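Local coordinates for protein metallo-carboxypeptidase (Pseudomonas aeruginosa, PDB 4A39) that probably acts as a zinc-dependent carboxypeptidase of the M14 family, a class that trims residues from the C-terminal ends of peptide chains, at residues E191-R196 with A212-V217; I28-S31 with R35-L38; A88-E93 with F109-E114; Y126-H131 with D223-G228. All coordinates share one frame; numbering follows the deposited sequence.

Contact 1: residues E191-R196 with A212-V217; sequences EGLIER and ADLYLV
Leu216 reaches from strand 212-217 to the side chains of Leu193 and Ile194, two consecutive residues of helix 185-196, and its course from CB outward accounts for most of the contact. CB points toward the helix and serves as a spacer. With chi1 at -44°, CG stands beside the backbone N and anti to the carbonyl carbon, which carries the fork of the side chain up to the helix. Of its two methyls CD1 does more. It presses on Ile194 CD1 at 3.5 Å, closer than methyl carbons usually sit, and lies 3.9 Å from Ile194 CG1. The same CD1 touches Leu193 CD2 at 3.8 Å, while Leu216 CD2 meets that Leu193 methyl at 4.1 Å. Leu193 CD2 is therefore held by both prongs of the leucine fork, with Leu214 CD1 a looser neighbour at 4.5 Å. The side chains of Ile194 and Leu216 slide past each other in opposite directions. All four residues are buried, and the meeting is purely apolar; Leu377 from helix 366-383 and Leu134 from helix 128-138 add further hydrophobic cover. The axes of segments 191-196 and 212-217 approach to 10.7 Å, their N-to-C directions 139° apart. Helix 185-196 belongs to the connection between the neighbouring parallel strands 171-177 and 212-217, so this is the helix-on-sheet packing of a beta-alpha-beta crossover in the alpha/beta fold of zinc carboxypeptidases.

Contact 2: residues I28-S31 with R35-L38; sequences IDAS and RIRL
Ile28 and Asp29 both face Arg37 across an antiparallel beta hairpin, the signature of a classic beta bulge. Arg37 O receives two backbone donors, Ile28 N at 3.0 Å and Asp29 N at 3.2 Å. Both arrive from one face of the carbonyl plane, and the bond from Asp29 is the straighter (169° at the hydrogen, against 148° for Ile28). In return Arg37 N donates a hydrogen bond to Asp29 O at 2.8 Å, nearly linear at 175° and in the carbonyl plane, so Asp29 and Arg37, both part of the bulge, form an antiparallel hydrogen-bonded pair. Strand 26-29 is the outermost of its sheet within the chain, whereas strand 36-39 also bonds to strand 65-69 on its other side.

In the bulge the Ile28 side chain lies against the opposite backbone. Its CB sits 3.2 Å from Arg37 O and 3.8 Å from Arg37 CB, and its CD1 extends along to Leu38 C at 4.0 Å. Arg37 contributes mainly the root of its side chain here: bends at chi2 and chi3 take the guanidinium away from the hairpin partner, to a salt bridge with Asp105. Near the turn Ala30 CB touches Ile36 CG2 loosely, on a side of the hairpin also packed by Ile16. Asp29 OD1 closes an Asx turn by accepting from Ser31 N, which lies above the carboxylate plane, and it also accepts, through its syn lone pair, from Ser31 OG at 2.8 Å.

Contact 3: residues A88-E93 with F109-E114; sequences ASYDGE and FQLEPE
Tyr90 OH accepts a hydrogen bond from the backbone N of Glu114, 2.9 Å long and fairly straight at 163°, and this polar link is the centre of the contact. Carbon atoms also lie close to the hydroxyl: Pro113 CA lies 3.5 Å from Tyr90 OH, near the plane of the ring at its edge, and Glu114 CB is 3.8 Å from the same oxygen. Pro113 CB grazes the ring at Tyr90 CE1, 4.2 Å away, while Leu111 CD1 approaches Tyr90 OH to 4.1 Å. The Glu114 side chain bends at chi2 and leads its carboxylate away, leaving that group almost perpendicular to the phenol ring.

Farther out, the ring is steadied by aromatic contact with Phe96 and by Val118 of strand 118-121, which Leu111 touches too. The tyrosine reaches across because CG stands anti to its own carbonyl carbon (chi1 -66°), directing the ring from the end of strand 87-89 toward the end of strand 106-111. Behind it the chain turns back tightly. Ser89 OG accepts from Gly92 N at 2.7 Å, an ST motif, and Asp91 OD1 takes Glu93 N at 2.8 Å in an Asx turn; Gly92 passes through this bend with a positive phi. Ser89 OG has a second partner in Arg94 O, just past the turn.

The bond from backbone N-H to tyrosine hydroxyl joins the turn between strands 87-89 and 96-103 to the chain leaving strand 106-111, at the surface of the beta-rich N-terminal domain that characterises cytosolic carboxypeptidases.

Contact 4: residues Y126-H131 with D223-G228; sequences YSRERH and DGAFHG
Arg128 lays one face of its guanidinium group over the methyl of Ala225, with NE 3.9 Å from Ala225 CB. At the edge of the same group, in its plane, stands Tyr126 O, which accepts from Arg128 NH2 at 2.9 Å although the donor lies well above the carbonyl plane. NH2 also forms a salt bridge with Glu187 of helix 185-196; together the two acceptors probably fix the rotation of the flat group. The Tyr126 ring in turn carries Arg130 CD 3.5 Å above one face, toward its rim, and has His131 CA at its edge.

Two helix ends meet here. Ser127 is the N-cap of helix 128-138, its OG accepting from Arg130 N at 3.0 Å, while helix 222-226 finishes in a Schellman motif at Gly228, where phi turns positive and Gly228 N returns to Ala225 O.

Bends at chi2 and chi3 curl the Arg128 chain back on itself, so that its aliphatic part, not its charge, faces Phe226. There Arg128 CG meets Phe226 CB at 4.2 Å, and the guanidinium and phenyl planes stand 73° apart.

Contacts 2 and 3 reach the same sheet of the N-terminal domain, their centres about 17 Å apart and their nearest atoms about 5 Å, without touching. Contact 1 belongs to the catalytic alpha/beta fold, its centre about 43 Å from that of contact 2. Contacts 1 and 4 touch directly: Glu191 OE1 forms a salt bridge with Arg130 NE at 2.8 Å and lies 2.7 Å from Tyr126 OH, a probable hydrogen bond. Contact 4 lies near the metal site but outside its first shell, the side chain of Ala225 being about 9 Å from those of the zinc ligands His180 and Glu183 and about 12 Å from the zinc ion.

Contact 1: residues E191-R196 with A212-V217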
loop_
_atom_site.group_PDB
_atom_site.type_symbol
_atom_site.label_atom_id
_atom_site.label_comp_id
_atom_site.label_asym_id
_atom_site.label_seq_id
_atom_site.Cartn_x
_atom_site.Cartn_y
_atom_site.Cartn_z
ATOM N N GLU A 191 -6.292 7.403 -1.006
ATOM C CA GLU A 191 -6.818 8.497 -1.821
ATOM C C GLU A 191 -8.294 8.254 -2.153
ATOM O O GLU A 191 -9.102 9.180 -2.137
ATOM C CB GLU A 191 -6.013 8.656 -3.120
ATOM C CG GLU A 191 -6.570 9.737 -4.051
ATOM C CD GLU A 191 -5.711 9.972 -5.278
ATOM O OE1 GLU A 191 -4.510 10.272 -5.117
ATOM O OE2 GLU A 191 -6.238 9.864 -6.404
ATOM N N GLY A 192 -8.642 7.007 -2.449
ATOM C CA GLY A 192 -10.023 6.683 -2.766
ATOM C C GLY A 192 -10.920 6.885 -1.562
ATOM O O GLY A 192 -12.034 7.413 -1.673
ATOM N N LEU A 193 -10.426 6.459 -0.404
ATOM C CA LEU A 193 -11.160 6.581 0.845
ATOM C C LEU A 193 -11.447 8.058 1.130
ATOM O O LEU A 193 -12.594 8.452 1.361
ATOM C CB LEU A 193 -10.327 5.953 1.972
ATOM C CG LEU A 193 -10.916 5.754 3.370
ATOM C CD1 LEU A 193 -10.065 4.736 4.126
ATOM C CD2 LEU A 193 -10.965 7.073 4.113
ATOM N N ILE A 194 -10.405 8.881 1.083
ATOM C CA ILE A 194 -10.557 10.306 1.357
ATOM C C ILE A 194 -11.414 11.033 0.325
ATOM O O ILE A 194 -12.221 11.892 0.682
ATOM C CB ILE A 194 -9.169 10.995 1.480
ATOM C CG1 ILE A 194 -8.568 10.699 2.855
ATOM C CG2 ILE A 194 -9.296 12.499 1.310
ATOM C CD1 ILE A 194 -8.280 9.244 3.112
ATOM N N GLU A 195 -11.262 10.695 -0.950
ATOM C CA GLU A 195 -12.053 11.365 -1.969
ATOM C C GLU A 195 -13.545 11.097 -1.815
ATOM O O GLU A 195 -14.365 11.934 -2.191
ATOM C CB GLU A 195 -11.595 10.961 -3.370
ATOM C CG GLU A 195 -10.158 11.336 -3.660
ATOM C CD GLU A 195 -9.846 11.364 -5.141
ATOM O OE1 GLU A 195 -10.440 10.563 -5.895
ATOM O OE2 GLU A 195 -8.993 12.183 -5.546
ATOM N N ARG A 196 -13.907 9.939 -1.268
ATOM C CA ARG A 196 -15.324 9.636 -1.088
ATOM C C ARG A 196 -15.963 10.592 -0.087
ATOM O O ARG A 196 -17.162 10.873 -0.163
ATOM C CB ARG A 196 -15.536 8.193 -0.615
ATOM C CG ARG A 196 -17.001 7.912 -0.302
ATOM C CD ARG A 196 -17.324 6.448 -0.077
ATOM N NE ARG A 196 -18.738 6.295 0.253
ATOM C CZ ARG A 196 -19.349 5.135 0.464
ATOM N NH1 ARG A 196 -18.677 3.995 0.378
ATOM N NH2 ARG A 196 -20.642 5.116 0.761
ATOM N N ALA A 212 -19.126 7.096 14.373
ATOM C CA ALA A 212 -17.682 6.921 14.402
ATOM C C ALA A 212 -16.875 8.033 13.752
ATOM O O ALA A 212 -17.373 8.766 12.899
ATOM C CB ALA A 212 -17.321 5.592 13.751
ATOM N N ASP A 213 -15.624 8.151 14.190
ATOM C CA ASP A 213 -14.680 9.118 13.643
ATOM C C ASP A 213 -13.607 8.282 12.956
ATOM O O ASP A 213 -13.325 7.159 13.380
ATOM C CB ASP A 213 -13.998 9.943 14.737
ATOM C CG ASP A 213 -14.944 10.878 15.455
ATOM O OD1 ASP A 213 -16.024 11.183 14.913
ATOM O OD2 ASP A 213 -14.586 11.325 16.565
ATOM N N LEU A 214 -13.006 8.821 11.902
ATOM C CA LEU A 214 -11.953 8.094 11.208
ATOM C C LEU A 214 -10.600 8.710 11.531
ATOM O O LEU A 214 -10.447 9.932 11.516
ATOM C CB LEU A 214 -12.180 8.132 9.697
ATOM C CG LEU A 214 -13.567 7.711 9.206
ATOM C CD1 LEU A 214 -13.593 7.798 7.691
ATOM C CD2 LEU A 214 -13.896 6.300 9.672
ATOM N N TYR A 215 -9.635 7.851 11.854
ATOM C CA TYR A 215 -8.264 8.262 12.154
ATOM C C TYR A 215 -7.455 7.673 11.002
ATOM O O TYR A 215 -7.298 6.452 10.897
ATOM C CB TYR A 215 -7.819 7.683 13.497
ATOM C CG TYR A 215 -8.488 8.346 14.687
ATOM C CD1 TYR A 215 -9.835 8.123 14.969
ATOM C CD2 TYR A 215 -7.777 9.208 15.519
ATOM C CE1 TYR A 215 -10.459 8.741 16.052
ATOM C CE2 TYR A 215 -8.392 9.832 16.610
ATOM C CZ TYR A 215 -9.729 9.592 16.868
ATOM O OH TYR A 215 -10.337 10.187 17.954
ATOM N N LEU A 216 -6.940 8.552 10.148
ATOM C CA LEU A 216 -6.228 8.130 8.947
ATOM C C LEU A 216 -4.782 8.584 8.824
ATOM O O LEU A 216 -4.464 9.744 9.074
ATOM C CB LEU A 216 -6.981 8.652 7.721
ATOM C CG LEU A 216 -8.506 8.523 7.700
ATOM C CD1 LEU A 216 -9.061 9.293 6.512
ATOM C CD2 LEU A 216 -8.902 7.059 7.636
ATOM N N VAL A 217 -3.916 7.661 8.416
ATOM C CA VAL A 217 -2.507 7.972 8.184
ATOM C C VAL A 217 -2.228 7.553 6.743
ATOM O O VAL A 217 -1.953 6.387 6.475
ATOM C CB VAL A 217 -1.562 7.182 9.116
ATOM C CG1 VAL A 217 -0.113 7.485 8.749
ATOM C CG2 VAL A 217 -1.816 7.561 10.575
#

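Contact 2: residues I28-S31 with R35-L38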
loop_
_atom_site.group_PDB
_atom_site.type_symbol
_atom_site.label_atom_id
_atom_site.label_comp_id
_atom_site.label_asym_id
_atom_site.label_seq_id
_atom_site.Cartn_x
_atom_site.Cartn_y
_atom_site.Cartn_z
ATOM N N ILE A 28 23.062 -0.741 -16.365
ATOM C CA ILE A 28 24.237 -1.544 -16.670
ATOM C C ILE A 28 24.664 -1.208 -18.090
ATOM O O ILE A 28 25.779 -0.742 -18.322
ATOM C CB ILE A 28 23.933 -3.055 -16.573
ATOM C CG1 ILE A 28 23.591 -3.418 -15.124
ATOM C CG2 ILE A 28 25.131 -3.865 -17.062
ATOM C CD1 ILE A 28 23.170 -4.856 -14.925
ATOM N N ASP A 29 23.757 -1.422 -19.036
ATOM C CA ASP A 29 24.041 -1.155 -20.440
ATOM C C ASP A 29 22.750 -0.936 -21.220
ATOM O O ASP A 29 21.856 -1.785 -21.212
ATOM C CB ASP A 29 24.835 -2.329 -21.027
ATOM C CG ASP A 29 25.131 -2.163 -22.505
ATOM O OD1 ASP A 29 25.251 -1.012 -22.971
ATOM O OD2 ASP A 29 25.264 -3.195 -23.195
ATOM N N ALA A 30 22.654 0.211 -21.886
ATOM C CA ALA A 30 21.475 0.542 -22.671
ATOM C C ALA A 30 21.868 0.975 -24.085
ATOM O O ALA A 30 21.158 1.745 -24.730
ATOM C CB ALA A 30 20.683 1.648 -21.977
ATOM N N SER A 31 22.997 0.458 -24.565
ATOM C CA SER A 31 23.490 0.796 -25.899
ATOM C C SER A 31 22.778 0.054 -27.031
ATOM O O SER A 31 22.793 0.507 -28.175
ATOM C CB SER A 31 24.993 0.517 -25.983
ATOM O OG SER A 31 25.263 -0.855 -25.759
ATOM N N ARG A 35 18.897 -5.319 -25.994
ATOM C CA ARG A 35 19.743 -5.869 -24.936
ATOM C C ARG A 35 19.925 -4.893 -23.778
ATOM O O ARG A 35 21.029 -4.751 -23.248
ATOM C CB ARG A 35 21.121 -6.247 -25.509
ATOM C CG ARG A 35 21.079 -7.262 -26.660
ATOM C CD ARG A 35 20.897 -8.688 -26.145
ATOM N NE ARG A 35 20.957 -9.694 -27.206
ATOM C CZ ARG A 35 19.936 -10.031 -27.988
ATOM N NH1 ARG A 35 18.751 -9.454 -27.837
ATOM N NH2 ARG A 35 20.100 -10.959 -28.919
ATOM N N ILE A 36 18.864 -4.205 -23.382
ATOM C CA ILE A 36 18.937 -3.245 -22.283
ATOM C C ILE A 36 19.072 -4.018 -20.967
ATOM O O ILE A 36 18.217 -4.833 -20.634
ATOM C CB ILE A 36 17.682 -2.356 -22.260
ATOM C CG1 ILE A 36 17.548 -1.636 -23.606
ATOM C CG2 ILE A 36 17.771 -1.334 -21.123
ATOM C CD1 ILE A 36 16.204 -0.966 -23.823
ATOM N N ARG A 37 20.152 -3.762 -20.231
ATOM C CA ARG A 37 20.417 -4.456 -18.972
ATOM C C ARG A 37 20.361 -3.473 -17.813
ATOM O O ARG A 37 21.017 -2.437 -17.846
ATOM C CB ARG A 37 21.808 -5.108 -19.016
ATOM C CG ARG A 37 22.062 -5.981 -20.239
ATOM C CD ARG A 37 21.247 -7.259 -20.219
ATOM N NE ARG A 37 21.774 -8.243 -19.274
ATOM C CZ ARG A 37 21.287 -9.470 -19.130
ATOM N NH1 ARG A 37 20.261 -9.869 -19.870
ATOM N NH2 ARG A 37 21.826 -10.301 -18.247
ATOM N N LEU A 38 19.583 -3.816 -16.788
ATOM C CA LEU A 38 19.416 -2.963 -15.617
ATOM C C LEU A 38 19.404 -3.808 -14.351
ATOM O O LEU A 38 19.185 -5.015 -14.406
ATOM C CB LEU A 38 18.081 -2.214 -15.699
ATOM C CG LEU A 38 17.783 -1.427 -16.973
ATOM C CD1 LEU A 38 16.301 -1.089 -17.017
ATOM C CD2 LEU A 38 18.638 -0.169 -17.022
#

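Contact 3: residues A88-E93 with F109-E114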
loop_
_atom_site.group_PDB
_atom_site.type_symbol
_atom_site.label_atom_id
_atom_site.label_comp_id
_atom_site.label_asym_id
_atom_site.label_seq_id
_atom_site.Cartn_x
_atom_site.Cartn_y
_atom_site.Cartn_z
ATOM N N ALA A 88 3.973 0.389 -17.328
ATOM C CA ALA A 88 4.642 1.476 -18.035
ATOM C C ALA A 88 3.687 2.635 -18.281
ATOM O O ALA A 88 2.473 2.488 -18.156
ATOM C CB ALA A 88 5.190 0.968 -19.361
ATOM N N SER A 89 4.246 3.791 -18.629
ATOM C CA SER A 89 3.443 4.973 -18.914
ATOM C C SER A 89 4.230 5.998 -19.715
ATOM O O SER A 89 5.402 6.241 -19.442
ATOM C CB SER A 89 2.966 5.621 -17.617
ATOM O OG SER A 89 2.262 6.819 -17.895
ATOM N N TYR A 90 3.580 6.602 -20.704
ATOM C CA TYR A 90 4.237 7.618 -21.517
ATOM C C TYR A 90 4.138 8.980 -20.842
ATOM O O TYR A 90 5.051 9.800 -20.957
ATOM C CB TYR A 90 3.583 7.728 -22.900
ATOM C CG TYR A 90 3.741 6.521 -23.787
ATOM C CD1 TYR A 90 4.999 6.100 -24.212
ATOM C CD2 TYR A 90 2.623 5.797 -24.211
ATOM C CE1 TYR A 90 5.141 4.986 -25.042
ATOM C CE2 TYR A 90 2.754 4.686 -25.036
ATOM C CZ TYR A 90 4.014 4.286 -25.449
ATOM O OH TYR A 90 4.148 3.186 -26.272
ATOM N N ASP A 91 3.036 9.208 -20.128
ATOM C CA ASP A 91 2.796 10.499 -19.487
ATOM C C ASP A 91 2.808 10.559 -17.966
ATOM O O ASP A 91 2.863 11.648 -17.393
ATOM C CB ASP A 91 1.466 11.083 -19.985
ATOM C CG ASP A 91 0.293 10.137 -19.788
ATOM O OD1 ASP A 91 0.419 9.174 -19.005
ATOM O OD2 ASP A 91 -0.767 10.365 -20.409
ATOM N N GLY A 92 2.751 9.406 -17.312
ATOM C CA GLY A 92 2.738 9.398 -15.861
ATOM C C GLY A 92 1.321 9.438 -15.319
ATOM O O GLY A 92 1.119 9.481 -14.103
ATOM N N GLU A 93 0.339 9.432 -16.216
ATOM C CA GLU A 93 -1.072 9.455 -15.826
ATOM C C GLU A 93 -1.774 8.162 -16.218
ATOM O O GLU A 93 -2.529 7.595 -15.428
ATOM C CB GLU A 93 -1.802 10.634 -16.469
ATOM C CG GLU A 93 -1.507 11.978 -15.830
ATOM C CD GLU A 93 -2.514 13.038 -16.238
ATOM O OE1 GLU A 93 -3.726 12.817 -16.020
ATOM O OE2 GLU A 93 -2.100 14.092 -16.771
ATOM N N PHE A 109 10.945 -7.679 -20.078
ATOM C CA PHE A 109 9.728 -7.076 -20.597
ATOM C C PHE A 109 10.056 -6.312 -21.875
ATOM O O PHE A 109 11.166 -5.792 -22.033
ATOM C CB PHE A 109 9.010 -6.206 -19.540
ATOM C CG PHE A 109 9.890 -5.222 -18.812
ATOM C CD1 PHE A 109 10.057 -3.925 -19.292
ATOM C CD2 PHE A 109 10.477 -5.568 -17.599
ATOM C CE1 PHE A 109 10.791 -2.982 -18.567
ATOM C CE2 PHE A 109 11.216 -4.630 -16.864
ATOM C CZ PHE A 109 11.371 -3.337 -17.351
ATOM N N GLN A 110 9.101 -6.285 -22.802
ATOM C CA GLN A 110 9.308 -5.627 -24.084
ATOM C C GLN A 110 8.252 -4.589 -24.439
ATOM O O GLN A 110 7.085 -4.695 -24.047
ATOM C CB GLN A 110 9.361 -6.665 -25.217
ATOM C CG GLN A 110 10.331 -7.832 -25.010
ATOM C CD GLN A 110 9.793 -8.904 -24.075
ATOM O OE1 GLN A 110 8.645 -9.331 -24.196
ATOM N NE2 GLN A 110 10.630 -9.351 -23.144
ATOM N N LEU A 111 8.673 -3.593 -25.211
ATOM C CA LEU A 111 7.783 -2.534 -25.661
ATOM C C LEU A 111 8.325 -1.849 -26.901
ATOM O O LEU A 111 9.523 -1.584 -27.001
ATOM C CB LEU A 111 7.606 -1.472 -24.568
ATOM C CG LEU A 111 6.792 -0.232 -24.966
ATOM C CD1 LEU A 111 5.325 -0.614 -25.150
ATOM C CD2 LEU A 111 6.926 0.838 -23.894
ATOM N N GLU A 112 7.446 -1.588 -27.864
ATOM C CA GLU A 112 7.827 -0.834 -29.052
ATOM C C GLU A 112 7.118 0.482 -28.743
ATOM O O GLU A 112 5.932 0.644 -29.042
ATOM C CB GLU A 112 7.256 -1.453 -30.327
ATOM C CG GLU A 112 7.726 -0.737 -31.584
ATOM C CD GLU A 112 7.094 -1.278 -32.847
ATOM O OE1 GLU A 112 7.067 -2.512 -33.017
ATOM O OE2 GLU A 112 6.634 -0.464 -33.675
ATOM N N PRO A 113 7.833 1.433 -28.114
ATOM C CA PRO A 113 7.273 2.737 -27.742
ATOM C C PRO A 113 6.718 3.584 -28.889
ATOM O O PRO A 113 7.323 3.697 -29.944
ATOM C CB PRO A 113 8.438 3.412 -27.019
ATOM C CG PRO A 113 9.630 2.887 -27.753
ATOM C CD PRO A 113 9.296 1.414 -27.918
ATOM N N GLU A 114 5.545 4.167 -28.657
ATOM C CA GLU A 114 4.902 5.024 -29.654
ATOM C C GLU A 114 5.418 6.461 -29.543
ATOM O O GLU A 114 5.202 7.282 -30.436
ATOM C CB GLU A 114 3.380 4.981 -29.480
ATOM C CG GLU A 114 2.750 3.654 -29.882
ATOM C CD GLU A 114 3.012 3.310 -31.343
ATOM O OE1 GLU A 114 2.918 4.217 -32.201
ATOM O OE2 GLU A 114 3.301 2.132 -31.642
#

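Contact 4: residues Y126-H131 with D223-G228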
loop_
_atom_site.group_PDB
_atom_site.type_symbol
_atom_site.label_atom_id
_atom_site.label_comp_id
_atom_site.label_asym_id
_atom_site.label_seq_id
_atom_site.Cartn_x
_atom_site.Cartn_y
_atom_site.Cartn_z
ATOM N N TYR A 126 3.006 6.463 -6.283
ATOM C CA TYR A 126 2.302 7.501 -5.539
ATOM C C TYR A 126 3.410 8.400 -4.996
ATOM O O TYR A 126 4.097 8.042 -4.041
ATOM C CB TYR A 126 1.491 6.905 -4.383
ATOM C CG TYR A 126 0.358 7.808 -3.956
ATOM C CD1 TYR A 126 0.604 8.984 -3.245
ATOM C CD2 TYR A 126 -0.949 7.537 -4.352
ATOM C CE1 TYR A 126 -0.430 9.874 -2.949
ATOM C CE2 TYR A 126 -1.991 8.418 -4.063
ATOM C CZ TYR A 126 -1.726 9.584 -3.366
ATOM O OH TYR A 126 -2.750 10.465 -3.104
ATOM N N SER A 127 3.598 9.557 -5.625
ATOM C CA SER A 127 4.651 10.485 -5.217
ATOM C C SER A 127 4.303 11.260 -3.955
ATOM O O SER A 127 3.148 11.302 -3.536
ATOM C CB SER A 127 4.937 11.487 -6.336
ATOM O OG SER A 127 3.862 12.396 -6.489
ATOM N N ARG A 128 5.308 11.880 -3.348
ATOM C CA ARG A 128 5.061 12.666 -2.150
ATOM C C ARG A 128 4.366 13.957 -2.568
ATOM O O ARG A 128 3.701 14.606 -1.755
ATOM C CB ARG A 128 6.370 12.982 -1.420
ATOM C CG ARG A 128 7.179 11.765 -0.975
ATOM C CD ARG A 128 6.367 10.853 -0.070
ATOM N NE ARG A 128 5.533 9.927 -0.837
ATOM C CZ ARG A 128 4.356 9.462 -0.426
ATOM N NH1 ARG A 128 3.857 9.833 0.747
ATOM N NH2 ARG A 128 3.677 8.615 -1.191
ATOM N N GLU A 129 4.536 14.347 -3.833
ATOM C CA GLU A 129 3.878 15.552 -4.321
ATOM C C GLU A 129 2.389 15.263 -4.374
ATOM O O GLU A 129 1.576 16.112 -4.010
ATOM C CB GLU A 129 4.414 15.969 -5.700
ATOM C CG GLU A 129 5.862 16.456 -5.648
ATOM C CD GLU A 129 6.324 17.173 -6.908
ATOM O OE1 GLU A 129 6.070 16.669 -8.022
ATOM O OE2 GLU A 129 6.961 18.244 -6.778
ATOM N N ARG A 130 2.032 14.054 -4.801
ATOM C CA ARG A 130 0.627 13.671 -4.860
ATOM C C ARG A 130 0.119 13.563 -3.424
ATOM O O ARG A 130 -1.036 13.878 -3.139
ATOM C CB ARG A 130 0.453 12.328 -5.583
ATOM C CG ARG A 130 -0.995 12.042 -5.944
ATOM C CD ARG A 130 -1.186 10.722 -6.676
ATOM N NE ARG A 130 -2.573 10.581 -7.111
ATOM C CZ ARG A 130 -3.054 11.054 -8.257
ATOM N NH1 ARG A 130 -2.257 11.694 -9.104
ATOM N NH2 ARG A 130 -4.341 10.912 -8.546
ATOM N N HIS A 131 0.993 13.118 -2.522
ATOM C CA HIS A 131 0.639 12.984 -1.111
ATOM C C HIS A 131 0.244 14.351 -0.564
ATOM O O HIS A 131 -0.753 14.487 0.150
ATOM C CB HIS A 131 1.827 12.445 -0.307
ATOM C CG HIS A 131 1.604 12.438 1.174
ATOM N ND1 HIS A 131 0.865 11.464 1.812
ATOM C CD2 HIS A 131 1.999 13.302 2.138
ATOM C CE1 HIS A 131 0.814 11.730 3.106
ATOM N NE2 HIS A 131 1.494 12.841 3.331
ATOM N N ASP A 223 10.002 8.574 3.988
ATOM C CA ASP A 223 11.417 8.477 3.626
ATOM C C ASP A 223 11.629 7.328 2.644
ATOM O O ASP A 223 12.247 7.498 1.596
ATOM C CB ASP A 223 12.294 8.233 4.858
ATOM C CG ASP A 223 12.243 9.371 5.855
ATOM O OD1 ASP A 223 11.741 10.464 5.511
ATOM O OD2 ASP A 223 12.725 9.166 6.989
ATOM N N GLY A 224 11.119 6.154 2.998
ATOM C CA GLY A 224 11.272 4.999 2.130
ATOM C C GLY A 224 10.635 5.198 0.766
ATOM O O GLY A 224 11.215 4.825 -0.248
ATOM N N ALA A 225 9.436 5.771 0.736
ATOM C CA ALA A 225 8.749 5.995 -0.530
ATOM C C ALA A 225 9.563 6.916 -1.434
ATOM O O ALA A 225 9.846 6.580 -2.583
ATOM C CB ALA A 225 7.363 6.584 -0.278
ATOM N N PHE A 226 9.958 8.070 -0.906
ATOM C CA PHE A 226 10.736 9.026 -1.684
ATOM C C PHE A 226 12.026 8.422 -2.239
ATOM O O PHE A 226 12.411 8.698 -3.378
ATOM C CB PHE A 226 11.079 10.249 -0.828
ATOM C CG PHE A 226 11.923 11.257 -1.542
ATOM C CD1 PHE A 226 11.364 12.103 -2.495
ATOM C CD2 PHE A 226 13.288 11.338 -1.289
ATOM C CE1 PHE A 226 12.159 13.017 -3.192
ATOM C CE2 PHE A 226 14.090 12.246 -1.978
ATOM C CZ PHE A 226 13.524 13.085 -2.931
ATOM N N HIS A 227 12.699 7.600 -1.440
ATOM C CA HIS A 227 13.956 6.998 -1.876
ATOM C C HIS A 227 13.824 5.757 -2.740
ATOM O O HIS A 227 14.824 5.134 -3.102
ATOM C CB HIS A 227 14.843 6.698 -0.668
ATOM C CG HIS A 227 15.529 7.912 -0.124
ATOM N ND1 HIS A 227 15.232 8.447 1.111
ATOM C CD2 HIS A 227 16.456 8.727 -0.678
ATOM C CE1 HIS A 227 15.949 9.543 1.294
ATOM N NE2 HIS A 227 16.699 9.735 0.224
ATOM N N GLY A 228 12.593 5.400 -3.084
ATOM C CA GLY A 228 12.389 4.229 -3.916
ATOM C C GLY A 228 12.720 2.916 -3.230
ATOM O O GLY A 228 13.116 1.957 -3.888
#